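Ubiquitin conjugating enzyme (Plasmodium yoelii, PDB 2PWQ) probably acts as a ubiquitin-conjugating (E2) enzyme, accepting activated ubiquitin as a thioester and passing it on toward protein substrates. Local coordinates at residues Glu152-Ala155 / Leu156-Lys159. Residues are numbered along the deposited sequence; the frame is centred on the assembly and turned at random.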
loop_
_atom_site.group_PDB
_atom_site.type_symbol
_atom_site.label_atom_id
_atom_site.label_comp_id
_atom_site.label_asym_id
_atom_site.label_seq_id
_atom_site.Cartn_x
_atom_site.Cartn_y
_atom_site.Cartn_z
ATOM N N GLU A 152 -15.187 7.712 17.629
ATOM C CA GLU A 152 -16.366 7.513 18.526
ATOM C C GLU A 152 -16.463 6.192 19.299
ATOM O O GLU A 152 -16.960 6.183 20.424
ATOM C CB GLU A 152 -17.687 7.826 17.819
ATOM C CG GLU A 152 -18.244 9.218 18.120
ATOM C CD GLU A 152 -17.982 10.248 17.016
ATOM O OE1 GLU A 152 -18.962 10.628 16.328
ATOM O OE2 GLU A 152 -16.809 10.681 16.840
ATOM N N ASN A 153 -16.009 5.090 18.704
ATOM C CA ASN A 153 -16.094 3.763 19.327
ATOM C C ASN A 153 -14.949 2.975 18.759
ATOM O O ASN A 153 -15.084 2.285 17.746
ATOM C CB ASN A 153 -17.430 3.038 19.029
ATOM C CG ASN A 153 -17.607 1.725 19.841
ATOM O OD1 ASN A 153 -16.667 1.198 20.440
ATOM N ND2 ASN A 153 -18.830 1.201 19.846
ATOM N N HIS A 154 -13.814 3.108 19.417
ATOM C CA HIS A 154 -12.573 2.604 18.906
ATOM C C HIS A 154 -12.490 1.112 19.128
ATOM O O HIS A 154 -11.944 0.404 18.287
ATOM C CB HIS A 154 -11.386 3.310 19.567
ATOM C CG HIS A 154 -10.061 2.753 19.154
ATOM N ND1 HIS A 154 -9.442 1.720 19.836
ATOM C CD2 HIS A 154 -9.251 3.061 18.112
ATOM C CE1 HIS A 154 -8.302 1.420 19.235
ATOM N NE2 HIS A 154 -8.171 2.203 18.174
ATOM N N ALA A 155 -13.049 0.617 20.222
ATOM C CA ALA A 155 -12.958 -0.815 20.486
ATOM C C ALA A 155 -13.756 -1.578 19.430
ATOM O O ALA A 155 -13.523 -2.774 19.219
ATOM C CB ALA A 155 -13.501 -1.136 21.842
ATOM N N LEU A 156 -14.713 -0.877 18.814
ATOM C CA LEU A 156 -15.537 -1.485 17.746
ATOM C C LEU A 156 -14.712 -1.435 16.481
ATOM O O LEU A 156 -14.659 -2.415 15.738
ATOM C CB LEU A 156 -16.833 -0.708 17.529
ATOM C CG LEU A 156 -17.781 -1.144 16.391
ATOM C CD1 LEU A 156 -18.025 -2.654 16.424
ATOM C CD2 LEU A 156 -19.071 -0.357 16.426
ATOM N N PHE A 157 -14.081 -0.290 16.230
ATOM C CA PHE A 157 -13.172 -0.167 15.095
ATOM C C PHE A 157 -12.233 -1.358 15.012
ATOM O O PHE A 157 -12.063 -1.968 13.946
ATOM C CB PHE A 157 -12.341 1.116 15.140
ATOM C CG PHE A 157 -11.179 1.084 14.198
ATOM C CD1 PHE A 157 -11.348 1.468 12.867
ATOM C CD2 PHE A 157 -9.923 0.592 14.624
ATOM C CE1 PHE A 157 -10.291 1.402 11.975
ATOM C CE2 PHE A 157 -8.854 0.510 13.745
ATOM C CZ PHE A 157 -9.024 0.927 12.425
ATOM N N VAL A 158 -11.618 -1.686 16.136
ATOM C CA VAL A 158 -10.600 -2.716 16.151
ATOM C C VAL A 158 -11.278 -4.005 15.720
ATOM O O VAL A 158 -10.746 -4.762 14.912
ATOM C CB VAL A 158 -9.913 -2.848 17.546
ATOM C CG1 VAL A 158 -9.021 -4.057 17.599
ATOM C CG2 VAL A 158 -9.135 -1.576 17.873
ATOM N N LYS A 159 -12.465 -4.236 16.266
ATOM C CA LYS A 159 -13.215 -5.458 15.941
ATOM C C LYS A 159 -13.667 -5.510 14.495
ATOM O O LYS A 159 -13.570 -6.565 13.874
ATOM C CB LYS A 159 -14.394 -5.680 16.895
ATOM C CG LYS A 159 -13.963 -6.370 18.177
ATOM C CD LYS A 159 -13.605 -7.802 17.894
ATOM C CE LYS A 159 -13.279 -8.515 19.165
ATOM N NZ LYS A 159 -12.985 -9.943 18.885
#
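Asn153 caps the N-terminus of helix 154-168, the last helix modelled in this ubiquitin-conjugating fold, and meets Leu156 in the first turn. Its CG lies anti to the backbone N (chi1 -172°), which lets OD1 turn back to Leu156 N at 3.3 Å. That N-H is bifurcated between OD1 and Asn153 O, both bonds weak and bent to 133°. Asn153 O also receives a straighter bond from Phe157 N at 3.2 Å. The amide group of Asn153 lies against the aliphatic start of Leu156, with CG 3.4 Å from Leu156 CB and ND2 near CD2.

One residue on, His154 O accepts from Val158 N at 3.0 Å. The imidazole reaches along the helix to Val158, whose CG2 meets CE1 at 3.4 Å, approaching the ring obliquely. The planes of the His154 and Phe157 rings are 27° apart, but the rings are so displaced that little of one lies over the other (centroids 5.8 Å apart). Phe157 packs edge-to-face with Tyr150 of helix 144-152 and continues inward to Trp96, Tyr67 and Pro98; the exposed His154 adds a second edge-to-face contact with Tyr150.

The side-chain cap is thus a single weak bond; the stronger hold on the first turn is the backbone bond from Phe157 N to Asn153 O, and the buried Phe157 ring anchors this otherwise exposed helix start.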